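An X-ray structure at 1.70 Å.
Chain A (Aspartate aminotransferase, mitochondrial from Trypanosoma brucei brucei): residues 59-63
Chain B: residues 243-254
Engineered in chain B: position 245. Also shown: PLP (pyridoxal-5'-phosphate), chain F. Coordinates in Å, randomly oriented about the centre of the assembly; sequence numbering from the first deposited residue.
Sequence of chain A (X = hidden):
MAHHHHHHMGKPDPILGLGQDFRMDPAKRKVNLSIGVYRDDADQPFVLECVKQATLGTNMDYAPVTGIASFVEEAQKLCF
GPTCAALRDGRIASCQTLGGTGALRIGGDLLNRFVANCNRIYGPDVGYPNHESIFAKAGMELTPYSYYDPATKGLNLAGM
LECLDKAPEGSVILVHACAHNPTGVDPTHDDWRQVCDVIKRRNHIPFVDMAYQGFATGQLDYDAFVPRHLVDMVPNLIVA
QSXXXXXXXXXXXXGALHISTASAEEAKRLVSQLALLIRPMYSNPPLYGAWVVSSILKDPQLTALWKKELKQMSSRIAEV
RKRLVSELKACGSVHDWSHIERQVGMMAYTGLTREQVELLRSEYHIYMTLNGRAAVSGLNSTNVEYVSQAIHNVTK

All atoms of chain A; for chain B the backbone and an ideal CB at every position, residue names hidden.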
# COMPACT_ATOMS: atom_id res chain seq x y z
N ASN A 59 6.14 -16.73 -7.60
CA ASN A 59 6.81 -16.51 -6.31
C ASN A 59 6.09 -15.36 -5.60
O ASN A 59 5.89 -14.30 -6.19
CB ASN A 59 8.30 -16.20 -6.58
CG ASN A 59 9.08 -15.85 -5.33
OD1 ASN A 59 8.50 -15.59 -4.29
ND2 ASN A 59 10.41 -15.82 -5.45
N MET A 60 5.69 -15.55 -4.34
CA MET A 60 5.05 -14.44 -3.61
C MET A 60 6.05 -13.69 -2.72
O MET A 60 5.63 -12.96 -1.82
CB MET A 60 3.89 -14.95 -2.74
CG MET A 60 2.76 -15.62 -3.52
SD MET A 60 1.41 -16.13 -2.43
CE MET A 60 0.29 -16.83 -3.65
N ASP A 61 7.35 -13.88 -2.97
CA ASP A 61 8.37 -13.10 -2.26
C ASP A 61 8.10 -11.60 -2.38
O ASP A 61 7.47 -11.13 -3.34
CB ASP A 61 9.78 -13.35 -2.82
CG ASP A 61 10.43 -14.63 -2.30
OD1 ASP A 61 9.87 -15.35 -1.44
OD2 ASP A 61 11.55 -14.92 -2.79
N TYR A 62 8.61 -10.83 -1.42
CA TYR A 62 8.52 -9.38 -1.52
C TYR A 62 9.13 -8.85 -2.82
O TYR A 62 10.19 -9.33 -3.24
CB TYR A 62 9.28 -8.74 -0.37
CG TYR A 62 8.76 -9.01 1.01
CD1 TYR A 62 7.54 -8.50 1.43
CD2 TYR A 62 9.53 -9.72 1.92
CE1 TYR A 62 7.09 -8.70 2.71
CE2 TYR A 62 9.10 -9.93 3.22
CZ TYR A 62 7.88 -9.39 3.61
OH TYR A 62 7.48 -9.56 4.91
N ALA A 63 8.46 -7.89 -3.44
CA ALA A 63 9.09 -7.09 -4.49
C ALA A 63 10.17 -6.20 -3.88
O ALA A 63 10.17 -5.98 -2.66
CB ALA A 63 8.03 -6.23 -5.24
N UNK B 243 0.15 -10.93 7.88
CA UNK B 243 -0.15 -12.24 7.27
C UNK B 243 0.92 -12.64 6.23
O UNK B 243 0.74 -13.58 5.46
CB UNK B 243 -1.53 -12.21 6.61
N UNK B 244 2.05 -11.92 6.22
CA UNK B 244 3.12 -12.21 5.25
C UNK B 244 3.77 -13.59 5.46
O UNK B 244 3.86 -14.38 4.53
CB UNK B 244 4.20 -11.13 5.34
N UNK B 245 4.20 -13.87 6.68
CA UNK B 245 4.86 -15.15 6.94
C UNK B 245 3.84 -16.27 7.12
O UNK B 245 4.02 -17.35 6.56
CB UNK B 245 5.75 -15.05 8.18
N UNK B 246 2.79 -16.04 7.92
CA UNK B 246 1.99 -17.23 8.29
C UNK B 246 1.04 -17.68 7.18
O UNK B 246 0.52 -18.79 7.25
CB UNK B 246 1.18 -16.94 9.55
N UNK B 247 0.82 -16.85 6.17
CA UNK B 247 0.12 -17.32 4.97
C UNK B 247 1.05 -17.37 3.75
O UNK B 247 0.59 -17.63 2.63
CB UNK B 247 -1.08 -16.41 4.67
N UNK B 248 2.33 -17.03 3.94
CA UNK B 248 3.25 -16.92 2.81
C UNK B 248 2.84 -15.83 1.78
O UNK B 248 3.12 -15.98 0.58
CB UNK B 248 3.34 -18.28 2.11
N UNK B 249 2.11 -14.81 2.23
CA UNK B 249 1.58 -13.76 1.33
C UNK B 249 2.46 -12.52 1.23
O UNK B 249 1.98 -11.46 0.79
CB UNK B 249 0.19 -13.33 1.80
N UNK B 250 3.73 -12.63 1.64
CA UNK B 250 4.68 -11.50 1.69
C UNK B 250 4.39 -10.34 0.70
O UNK B 250 4.02 -9.24 1.11
CB UNK B 250 6.09 -12.03 1.42
N UNK B 251 4.60 -10.61 -0.59
CA UNK B 251 4.53 -9.57 -1.61
C UNK B 251 3.13 -9.06 -1.93
O UNK B 251 2.97 -8.08 -2.67
CB UNK B 251 5.16 -10.10 -2.90
N UNK B 252 2.11 -9.73 -1.41
CA UNK B 252 0.74 -9.26 -1.62
C UNK B 252 0.29 -8.24 -0.56
O UNK B 252 -0.77 -7.63 -0.71
CB UNK B 252 -0.22 -10.45 -1.62
N UNK B 253 1.13 -8.03 0.47
CA UNK B 253 1.00 -6.91 1.41
C UNK B 253 -0.31 -6.90 2.19
O UNK B 253 -1.12 -5.97 2.07
CB UNK B 253 1.13 -5.59 0.65
N UNK B 254 -0.48 -7.92 3.02
CA UNK B 254 -1.72 -8.16 3.72
C UNK B 254 -1.47 -8.13 5.24
O UNK B 254 -0.66 -8.91 5.73
CB UNK B 254 -2.33 -9.50 3.29
N1 PLP F . 7.49 -6.66 12.18
C2 PLP F . 8.43 -7.67 12.24
C2A PLP F . 8.96 -8.11 13.57
C3 PLP F . 8.90 -8.28 11.07
O3 PLP F . 9.84 -9.30 11.14
C4 PLP F . 8.39 -7.89 9.84
C4A PLP F . 8.65 -8.78 8.67
O4A PLP F . 9.80 -8.84 8.23
C5 PLP F . 7.45 -6.86 9.78
C6 PLP F . 6.99 -6.27 10.96
C5A PLP F . 6.90 -6.37 8.45
O4P PLP F . 6.07 -7.35 7.90
P PLP F . 5.11 -7.08 6.67
O1P PLP F . 4.91 -5.59 6.47
O2P PLP F . 3.85 -7.83 6.98
O3P PLP F . 5.75 -7.69 5.48

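At position 243 the ideal CB has nothing of chain A within 5.5 Å, so chain A sets no preference. The residue is B:Phe243.

Position 244 points its CB toward chain A, 3.7 Å from A:Tyr62 OH. The PLP phosphate lies close by. A small side chain with a donor would suit: serine, threonine, perhaps cysteine. The residue is B:Ser244. Its OG lies 3.0 Å from PLP O2P and 3.1 Å from PLP O3P, and its single proton could serve either oxygen.

Positions 245, 246 and 247 have no chain A atom near their ideal CB, so chain A sets no preference. They are B:Ala245, an engineered substitution, then B:Asn246 and B:Phe247.

Position 248 has phi 61° and psi 27°, which by itself favours glycine; asparagine is a common alternative. It is B:Gly248. Its O lies 3.5 Å from A:Met60 SD.

Position 249 directs its CB away from chain A, yet A:Met60 SD is 5.2 Å from the ideal CB. A flexible apolar chain could reach back to the sulfur. B:Leu249 does so, with CD2 4.0 Å from A:Met60 SD.

Position 250 faces chain A. Its ideal CB is 3.4 Å from A:Met60 O and 3.7 Å from A:Tyr62 CE1. An aromatic ring would suit the neighbouring ring, and an aliphatic chain could also pack on it. The residue is B:Tyr250, chi1 m. Its CB sits over the face of the A:Tyr62 ring, 3.7 Å from the centroid. Its own ring turns an edge to that face, with planes at 69°, and B:Tyr250 CD1 is 3.5 Å from A:Tyr62 CZ.

Position 251 has no room for a side chain. An ideal CB would lie 2.6 Å from A:Asp61 O, a clash, and 3.1 Å from A:Met60 O. Glycine is expected, and B:Gly251 is found. The close approach lets its N donate a hydrogen bond to A:Met60 O at 2.8 Å.

Position 252 points its CB sideways. A medium or long side chain could bend toward A:Met60. B:His252 brings its ring edge to the sulfur, with CD2 3.9 Å from A:Met60 SD.

Position 253 also points sideways, with positive phi. The phosphate calls for a long cationic chain, lysine or arginine. B:Arg253 donates from NH2 to PLP O1P (2.9 Å) and from NH1 to PLP O3P (3.1 Å). O3P also accepts from A:Tyr62 OH at 2.6 Å, so both chains grip the cofactor. B:Arg253 NH1 further bonds B:Tyr250 O at 3.0 Å.

Position 254 is out of reach of chain A and unconstrained by it. It is B:Cys254.

Chain B, residues 243-254: FSANFGLYGHRC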
# COMPACT_ATOMS: atom_id res chain seq x y z
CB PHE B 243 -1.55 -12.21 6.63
CG PHE B 243 -2.62 -12.00 7.65
CD1 PHE B 243 -2.82 -12.95 8.64
CD2 PHE B 243 -3.34 -10.82 7.70
CE1 PHE B 243 -3.79 -12.77 9.62
CE2 PHE B 243 -4.31 -10.63 8.69
CZ PHE B 243 -4.55 -11.61 9.64
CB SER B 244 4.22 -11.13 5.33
OG SER B 244 3.69 -9.91 4.86
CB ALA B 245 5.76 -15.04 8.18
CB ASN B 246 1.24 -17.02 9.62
CG ASN B 246 0.31 -15.82 9.62
OD1 ASN B 246 0.12 -15.13 8.62
ND2 ASN B 246 -0.34 -15.60 10.77
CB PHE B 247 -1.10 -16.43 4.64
CG PHE B 247 -2.30 -16.68 5.51
CD1 PHE B 247 -2.46 -16.02 6.72
CD2 PHE B 247 -3.27 -17.60 5.12
CE1 PHE B 247 -3.56 -16.27 7.53
CE2 PHE B 247 -4.38 -17.86 5.92
CZ PHE B 247 -4.54 -17.19 7.13
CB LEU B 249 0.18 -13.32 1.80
CG LEU B 249 -0.95 -14.34 1.55
CD1 LEU B 249 -2.22 -13.91 2.29
CD2 LEU B 249 -1.20 -14.43 0.04
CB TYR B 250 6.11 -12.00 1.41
CG TYR B 250 6.55 -13.12 2.34
CD1 TYR B 250 7.04 -12.83 3.61
CD2 TYR B 250 6.47 -14.45 1.94
CE1 TYR B 250 7.45 -13.88 4.48
CE2 TYR B 250 6.87 -15.49 2.80
CZ TYR B 250 7.36 -15.19 4.05
OH TYR B 250 7.74 -16.20 4.92
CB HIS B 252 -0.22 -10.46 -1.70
CG HIS B 252 -0.10 -11.23 -2.97
ND1 HIS B 252 -0.30 -10.65 -4.21
CD2 HIS B 252 0.19 -12.53 -3.20
CE1 HIS B 252 -0.14 -11.57 -5.15
NE2 HIS B 252 0.16 -12.72 -4.56
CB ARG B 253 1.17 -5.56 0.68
CG ARG B 253 2.36 -5.50 -0.29
CD ARG B 253 3.68 -5.93 0.37
NE ARG B 253 4.05 -5.13 1.52
CZ ARG B 253 4.25 -5.61 2.76
NH1 ARG B 253 4.06 -6.91 3.05
NH2 ARG B 253 4.62 -4.79 3.74
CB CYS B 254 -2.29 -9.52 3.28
SG CYS B 254 -3.84 -9.89 4.01
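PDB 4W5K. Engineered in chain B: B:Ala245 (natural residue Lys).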